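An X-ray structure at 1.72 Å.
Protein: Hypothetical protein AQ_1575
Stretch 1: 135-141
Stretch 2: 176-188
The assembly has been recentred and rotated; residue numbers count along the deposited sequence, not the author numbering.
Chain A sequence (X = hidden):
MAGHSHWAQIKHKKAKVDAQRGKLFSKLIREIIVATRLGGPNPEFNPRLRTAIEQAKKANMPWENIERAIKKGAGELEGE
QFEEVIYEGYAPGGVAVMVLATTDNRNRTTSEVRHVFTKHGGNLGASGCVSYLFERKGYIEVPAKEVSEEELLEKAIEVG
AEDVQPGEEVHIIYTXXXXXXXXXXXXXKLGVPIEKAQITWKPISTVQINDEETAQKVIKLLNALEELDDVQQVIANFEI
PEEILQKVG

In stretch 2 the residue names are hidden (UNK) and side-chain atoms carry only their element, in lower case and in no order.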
ATOM      1  N   GLU A 135      -3.647  -7.044 -11.370  1.00 15.68           N
ATOM      2  CA  GLU A 135      -4.695  -6.138 -11.855  1.00 17.52           C
ATOM      3  C   GLU A 135      -4.775  -4.949 -10.883  1.00 17.73           C
ATOM      4  O   GLU A 135      -4.590  -5.110  -9.697  1.00 14.47           O
ATOM      5  CB  GLU A 135      -6.071  -6.816 -11.903  1.00 20.43           C
ATOM      6  CG  GLU A 135      -6.006  -8.333 -12.129  1.00 28.50           C
ATOM      7  CD  GLU A 135      -7.387  -8.984 -12.355  1.00 31.45           C
ATOM      8  OE1 GLU A 135      -8.087  -8.565 -13.288  1.00 28.34           O
ATOM      9  OE2 GLU A 135      -7.754  -9.922 -11.610  1.00 34.35           O
ATOM     10  N   ARG A 136      -5.011  -3.750 -11.409  1.00 16.91           N
ATOM     11  CA  ARG A 136      -5.152  -2.560 -10.575  1.00 17.95           C
ATOM     12  C   ARG A 136      -6.506  -2.626  -9.891  1.00 16.61           C
ATOM     13  O   ARG A 136      -7.531  -2.831 -10.550  1.00 18.32           O
ATOM     14  CB  ARG A 136      -5.084  -1.305 -11.462  1.00 23.80           C
ATOM     15  CG  ARG A 136      -4.122  -0.265 -10.923  1.00 29.17           C
ATOM     16  CD  ARG A 136      -4.170   1.064 -11.665  1.00 32.03           C
ATOM     17  NE  ARG A 136      -5.531   1.564 -11.753  1.00 39.74           N
ATOM     18  CZ  ARG A 136      -5.851   2.839 -11.910  1.00 40.38           C
ATOM     19  NH1 ARG A 136      -4.908   3.757 -11.989  1.00 44.26           N
ATOM     20  NH2 ARG A 136      -7.119   3.191 -12.001  1.00 41.84           N
ATOM     21  N   LYS A 137      -6.530  -2.470  -8.571  1.00 20.97           N
ATOM     22  CA  LYS A 137      -7.782  -2.538  -7.823  1.00 19.26           C
ATOM     23  C   LYS A 137      -7.819  -1.513  -6.690  1.00 18.97           C
ATOM     24  O   LYS A 137      -6.788  -1.022  -6.223  1.00 18.90           O
ATOM     25  CB  LYS A 137      -7.965  -3.902  -7.123  1.00 19.12           C
ATOM     26  CG  LYS A 137      -8.074  -5.160  -7.998  1.00 20.75           C
ATOM     27  CD  LYS A 137      -9.487  -5.285  -8.569  1.00 23.44           C
ATOM     28  CE  LYS A 137      -9.541  -6.371  -9.606  1.00 24.50           C
ATOM     29  NZ  LYS A 137      -8.438  -6.111 -10.536  1.00 29.25           N
ATOM     30  N   GLY A 138      -9.033  -1.215  -6.248  1.00 15.90           N
ATOM     31  CA  GLY A 138      -9.183  -0.375  -5.070  1.00 16.11           C
ATOM     32  C   GLY A 138      -8.950  -1.329  -3.909  1.00 16.87           C
ATOM     33  O   GLY A 138      -9.306  -2.485  -3.994  1.00 16.63           O
ATOM     34  N   TYR A 139      -8.393  -0.824  -2.815  1.00 17.00           N
ATOM     35  CA  TYR A 139      -8.085  -1.635  -1.660  1.00 17.66           C
ATOM     36  C   TYR A 139      -8.527  -0.900  -0.405  1.00 19.51           C
ATOM     37  O   TYR A 139      -8.147   0.241  -0.190  1.00 18.96           O
ATOM     38  CB  TYR A 139      -6.567  -1.846  -1.662  1.00 20.65           C
ATOM     39  CG  TYR A 139      -6.002  -2.565  -0.492  1.00 19.26           C
ATOM     40  CD1 TYR A 139      -5.458  -1.869   0.584  1.00 25.08           C
ATOM     41  CD2 TYR A 139      -5.917  -3.961  -0.500  1.00 25.30           C
ATOM     42  CE1 TYR A 139      -4.823  -2.548   1.625  1.00 24.28           C
ATOM     43  CE2 TYR A 139      -5.296  -4.649   0.529  1.00 26.24           C
ATOM     44  CZ  TYR A 139      -4.752  -3.942   1.591  1.00 28.61           C
ATOM     45  OH  TYR A 139      -4.158  -4.631   2.633  1.00 29.68           O
ATOM     46  N   ILE A 140      -9.327  -1.576   0.415  1.00 23.32           N
ATOM     47  CA  ILE A 140      -9.853  -1.007   1.647  1.00 22.93           C
ATOM     48  C   ILE A 140      -9.523  -1.889   2.821  1.00 23.79           C
ATOM     49  O   ILE A 140      -9.720  -3.107   2.749  1.00 23.62           O
ATOM     50  CB  ILE A 140     -11.393  -0.854   1.546  1.00 19.37           C
ATOM     51  CG1 ILE A 140     -11.710   0.211   0.480  1.00 19.42           C
ATOM     52  CG2 ILE A 140     -11.978  -0.482   2.940  1.00 21.39           C
ATOM     53  CD1 ILE A 140     -13.199   0.257   0.012  1.00 18.24           C
ATOM     54  N   GLU A 141      -9.024  -1.289   3.902  1.00 23.34           N
ATOM     55  CA  GLU A 141      -8.686  -2.041   5.103  1.00 25.57           C
ATOM     56  C   GLU A 141      -9.657  -1.640   6.195  1.00 24.88           C
ATOM     57  O   GLU A 141      -9.971  -0.471   6.327  1.00 25.48           O
ATOM     58  CB  GLU A 141      -7.249  -1.743   5.568  1.00 28.75           C
ATOM     59  CG  GLU A 141      -6.237  -2.778   5.076  1.00 30.88           C
ATOM     60  CD  GLU A 141      -4.787  -2.417   5.370  1.00 34.09           C
ATOM     61  OE1 GLU A 141      -4.509  -1.852   6.462  1.00 32.91           O
ATOM     62  OE2 GLU A 141      -3.925  -2.716   4.500  1.00 36.11           O
ATOM     63  N   UNK A 176     -13.377  -2.266  -7.742  1.00 19.75           N
ATOM     64  CA  UNK A 176     -13.064  -1.856  -9.120  1.00 21.62           C
ATOM     65  C   UNK A 176     -12.313  -0.573  -8.811  1.00 21.01           C
ATOM     66  O   UNK A 176     -12.795   0.259  -8.029  1.00 21.80           O
ATOM     67  c   UNK A 176     -14.389  -1.551  -9.902  1.00 27.11           C
ATOM     68  c   UNK A 176     -14.110  -0.713 -11.138  1.00 29.58           C
ATOM     69  c   UNK A 176     -15.062  -2.863 -10.266  1.00 28.52           C
ATOM     70  N   UNK A 177     -11.142  -0.351  -9.435  1.00 19.78           N
ATOM     71  CA  UNK A 177     -10.433   0.885  -9.071  1.00 20.65           C
ATOM     72  C   UNK A 177     -11.211   2.199  -9.165  1.00 22.07           C
ATOM     73  O   UNK A 177     -11.140   3.042  -8.257  1.00 20.26           O
ATOM     74  c   UNK A 177      -9.151   0.817  -9.933  1.00 27.46           C
ATOM     75  c   UNK A 177     -10.507  -1.035 -10.576  1.00 25.72           C
ATOM     76  c   UNK A 177      -9.604   0.023 -11.147  1.00 26.41           C
ATOM     77  N   UNK A 178     -11.986   2.368 -10.226  1.00 27.13           N
ATOM     78  CA  UNK A 178     -12.743   3.602 -10.362  1.00 29.77           C
ATOM     79  C   UNK A 178     -13.837   3.766  -9.310  1.00 28.59           C
ATOM     80  O   UNK A 178     -14.384   4.855  -9.170  1.00 29.41           O
ATOM     81  o   UNK A 178     -11.875   1.640 -12.833  1.00 43.24           O
ATOM     82  c   UNK A 178     -13.368   3.689 -11.761  1.00 36.09           C
ATOM     83  o   UNK A 178     -10.518   2.986 -13.961  1.00 46.32           O
ATOM     84  c   UNK A 178     -12.356   3.992 -12.855  1.00 40.33           C
ATOM     85  c   UNK A 178     -11.523   2.784 -13.240  1.00 42.80           C
ATOM     86  N   UNK A 179     -14.149   2.700  -8.568  1.00 25.70           N
ATOM     87  CA  UNK A 179     -15.205   2.746  -7.552  1.00 25.35           C
ATOM     88  C   UNK A 179     -14.724   2.667  -6.120  1.00 22.46           C
ATOM     89  O   UNK A 179     -15.490   2.419  -5.180  1.00 19.82           O
ATOM     90  o   UNK A 179     -18.762   1.518 -10.113  1.00 44.12           O
ATOM     91  o   UNK A 179     -18.029  -0.209  -8.942  1.00 42.55           O
ATOM     92  c   UNK A 179     -17.885   0.922  -9.450  1.00 39.95           C
ATOM     93  c   UNK A 179     -16.171   1.612  -7.801  1.00 31.31           C
ATOM     94  c   UNK A 179     -16.586   1.601  -9.247  1.00 38.70           C
ATOM     95  N   UNK A 180     -13.439   2.891  -5.956  1.00 17.62           N
ATOM     96  CA  UNK A 180     -12.852   2.834  -4.641  1.00 17.13           C
ATOM     97  C   UNK A 180     -13.504   3.774  -3.611  1.00 16.49           C
ATOM     98  O   UNK A 180     -13.843   3.352  -2.503  1.00 16.99           O
ATOM     99  c   UNK A 180     -10.651   3.516  -3.493  1.00 19.51           C
ATOM    100  c   UNK A 180     -10.606   2.254  -2.623  1.00 14.70           C
ATOM    101  c   UNK A 180      -9.230   4.029  -3.778  1.00 19.17           C
ATOM    102  c   UNK A 180     -11.362   3.160  -4.795  1.00 19.69           C
ATOM    103  N   UNK A 181     -13.675   5.044  -3.970  1.00 17.89           N
ATOM    104  CA  UNK A 181     -14.215   5.997  -3.016  1.00 18.97           C
ATOM    105  C   UNK A 181     -15.709   5.855  -2.840  1.00 19.44           C
ATOM    106  O   UNK A 181     -16.264   6.194  -1.781  1.00 19.49           O
ATOM    107  c   UNK A 181     -11.741   7.974  -4.716  1.00 27.41           C
ATOM    108  c   UNK A 181     -11.511   7.327  -2.429  1.00 27.02           C
ATOM    109  c   UNK A 181     -10.121   7.463  -2.525  1.00 26.50           C
ATOM    110  o   UNK A 181      -8.215   8.006  -3.897  1.00 24.57           O
ATOM    111  c   UNK A 181     -12.330   7.582  -3.520  1.00 25.96           C
ATOM    112  c   UNK A 181     -13.830   7.424  -3.422  1.00 25.32           C
ATOM    113  c   UNK A 181      -9.572   7.857  -3.740  1.00 26.84           C
ATOM    114  c   UNK A 181     -10.383   8.110  -4.835  1.00 28.37           C
ATOM    115  N   UNK A 182     -16.354   5.303  -3.856  1.00 23.70           N
ATOM    116  CA  UNK A 182     -17.791   5.121  -3.779  1.00 24.04           C
ATOM    117  C   UNK A 182     -18.053   4.002  -2.816  1.00 23.90           C
ATOM    118  O   UNK A 182     -18.983   4.070  -2.015  1.00 23.85           O
ATOM    119  o   UNK A 182     -20.904   3.271  -6.712  1.00 51.13           O
ATOM    120  o   UNK A 182     -20.246   5.202  -7.529  1.00 51.48           O
ATOM    121  c   UNK A 182     -20.378   4.394  -6.581  1.00 48.48           C
ATOM    122  c   UNK A 182     -19.863   4.785  -5.210  1.00 43.69           C
ATOM    123  c   UNK A 182     -18.357   4.787  -5.152  1.00 37.55           C
ATOM    124  N   UNK A 183     -17.244   2.941  -2.902  1.00 22.10           N
ATOM    125  CA  UNK A 183     -17.416   1.817  -1.991  1.00 18.60           C
ATOM    126  C   UNK A 183     -17.064   2.225  -0.548  1.00 18.26           C
ATOM    127  O   UNK A 183     -17.767   1.887   0.393  1.00 18.71           O
ATOM    128  c   UNK A 183     -17.168   0.052  -3.718  1.00 20.00           C
ATOM    129  c   UNK A 183     -16.448  -0.432  -1.371  1.00 18.78           C
ATOM    130  c   UNK A 183     -16.546   0.631  -2.454  1.00 18.73           C
ATOM    131  N   UNK A 184     -15.978   2.975  -0.389  1.00 17.09           N
ATOM    132  CA  UNK A 184     -15.544   3.432   0.909  1.00 17.18           C
ATOM    133  C   UNK A 184     -16.695   4.192   1.568  1.00 19.91           C
ATOM    134  O   UNK A 184     -17.047   3.936   2.728  1.00 19.43           O
ATOM    135  n   UNK A 184     -12.973   7.818   3.414  1.00 29.31           N
ATOM    136  c   UNK A 184     -14.354   4.394   0.768  1.00 19.42           C
ATOM    137  c   UNK A 184     -12.689   5.944   1.798  1.00 22.98           C
ATOM    138  c   UNK A 184     -12.184   6.615   3.046  1.00 26.49           C
ATOM    139  c   UNK A 184     -13.918   5.055   2.082  1.00 21.13           C
ATOM    140  N   UNK A 185     -17.269   5.116   0.796  1.00 22.72           N
ATOM    141  CA  UNK A 185     -18.383   5.959   1.265  1.00 25.01           C
ATOM    142  C   UNK A 185     -19.577   5.111   1.704  1.00 25.00           C
ATOM    143  O   UNK A 185     -20.146   5.294   2.789  1.00 23.10           O
ATOM    144  c   UNK A 185     -19.604   8.089   0.608  1.00 49.23           C
ATOM    145  o   UNK A 185     -18.558   9.820  -0.662  1.00 55.91           O
ATOM    146  c   UNK A 185     -18.820   9.385   0.486  1.00 52.89           C
ATOM    147  o   UNK A 185     -18.461   9.960   1.537  1.00 54.78           O
ATOM    148  c   UNK A 185     -18.809   6.899   0.139  1.00 40.97           C
ATOM    149  N   UNK A 186     -19.949   4.155   0.866  1.00 25.04           N
ATOM    150  CA  UNK A 186     -21.079   3.287   1.187  1.00 24.22           C
ATOM    151  C   UNK A 186     -20.839   2.414   2.402  1.00 23.49           C
ATOM    152  O   UNK A 186     -21.778   2.075   3.129  1.00 22.28           O
ATOM    153  c   UNK A 186     -21.421   2.441  -0.034  1.00 32.25           C
ATOM    154  n   UNK A 186     -22.737   4.364  -0.709  1.00 37.75           N
ATOM    155  o   UNK A 186     -22.164   2.858  -2.271  1.00 38.49           O
ATOM    156  c   UNK A 186     -22.137   3.244  -1.106  1.00 34.49           C
ATOM    157  N   UNK A 187     -19.582   2.019   2.616  1.00 19.21           N
ATOM    158  CA  UNK A 187     -19.246   1.207   3.777  1.00 17.68           C
ATOM    159  C   UNK A 187     -19.279   2.081   5.042  1.00 18.45           C
ATOM    160  O   UNK A 187     -19.747   1.655   6.083  1.00 17.04           O
ATOM    161  c   UNK A 187     -17.831   0.611   3.659  1.00 18.39           C
ATOM    162  c   UNK A 187     -17.731  -0.571   2.681  1.00 15.45           C
ATOM    163  c   UNK A 187     -18.512  -1.824   3.258  1.00 15.22           C
ATOM    164  c   UNK A 187     -16.235  -0.888   2.419  1.00 16.31           C
ATOM    165  N   UNK A 188     -18.768   3.294   4.974  1.00 18.78           N
ATOM    166  CA  UNK A 188     -18.817   4.088   6.204  1.00 20.89           C
ATOM    167  C   UNK A 188     -20.271   4.463   6.509  1.00 23.15           C
ATOM    168  O   UNK A 188     -20.638   4.564   7.673  1.00 23.20           O
ATOM    169  c   UNK A 188     -17.834   6.076   4.836  1.00 37.53           C
ATOM    170  c   UNK A 188     -17.903   5.324   6.131  1.00 32.83           C
ATOM    171  o   UNK A 188     -16.468   7.816   3.907  1.00 40.43           O
ATOM    172  o   UNK A 188     -15.498   6.450   5.299  1.00 40.79           O
ATOM    173  c   UNK A 188     -16.508   6.833   4.674  1.00 37.03           C
TER

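Position 176 carries three side-chain carbons, one bearing the other two; its backbone C lies 4.2 Å from Gly 138 N. The fork at the first carbon identifies Val 176. Its CA-to-CB bond points away from the strand, so it meets stretch 1 through its backbone.

At position 177 three carbons close a ring onto the backbone N. One ring carbon is 3.5 Å from Arg 136 O, CA is 3.8 Å from Gly 138 N, and CB is 3.7 Å from Arg 136 NH2. Only proline closes such a ring: Pro 177 points toward the strand and lies along its backbone, the carbon near Arg 136 O being CD.

Position 178 has three carbons in a row, the third carrying two oxygens, one of them 3.9 Å from Arg 136 NH2. A chain of that length ending in a carboxylate is Glu 178. Although its CA-to-CB bond points away, its end comes nearer, and that oxygen, OE1, forms a long salt bridge with Arg 136 NH2.

Position 179 repeats the pattern, three carbons and two terminal oxygens, and its side chain makes no contact with stretch 1; it is Glu 179. It occupies the N-cap position, and its backbone O accepts a 2.9 Å hydrogen bond from N of position 183.

Position 180 has four carbons forked at the second, and one branch-end carbon sits 3.9 Å from Gly 138 CA, 3.8 Å from Tyr 139 N and 3.9 Å from Ile 140 CG1. The fork marks Leu 180, with chi1 t and chi2 p; the touching carbon is CD1.

Position 181 shows one carbon, then a six-carbon ring bearing an oxygen, without contact to the strand: Tyr 181. Position 182 has three carbons and a carboxylate and is out of reach: Glu 182.

Position 183 again has one carbon carrying two, one of which is 3.6 Å from Ile 140 CD1. This is Val 183, pointing toward the strand through CG1.

Position 184 has four carbons in a row ending in nitrogen; its backbone N and its CB lie 3.9 and 4.4 Å from Ile 140 CD1, while the end of the chain leads away. It is Lys 184.

Positions 185 and 186 are out of reach. The first has three carbons with two terminal oxygens, Glu 185; the second has two carbons, the latter bearing one oxygen and one nitrogen, Asn 186.

Position 187 has four carbons forked at the second, one end carbon 4.0 Å from Ile 140 CD1: Leu 187, through CD1. Position 188 has three carbons and a carboxylate, Glu 188; OE2 forms a salt bridge with Lys 184 NZ at 3.4 Å, within the helix.

No hydrogen bond crosses between the stretches, so packing dominates the 432 Å² buried. The helix runs 23° from the strand direction, at 8.7 Å closest approach of the axes. Ile 140 points toward the helix and touches Leu 180, Val 183 and Leu 187, whose spacing of three and four residues aligns them on one helix side. At the 3-10 segment, Gly 138 CA is 4.4 Å from Pro 177 CA. The missing CB of Gly 138 leaves room for Leu 180: an ideal CB would lie 3.0 Å from Leu 180 CB, a clash.

Stretch 2 (176-188) VPEELYEVKENLE
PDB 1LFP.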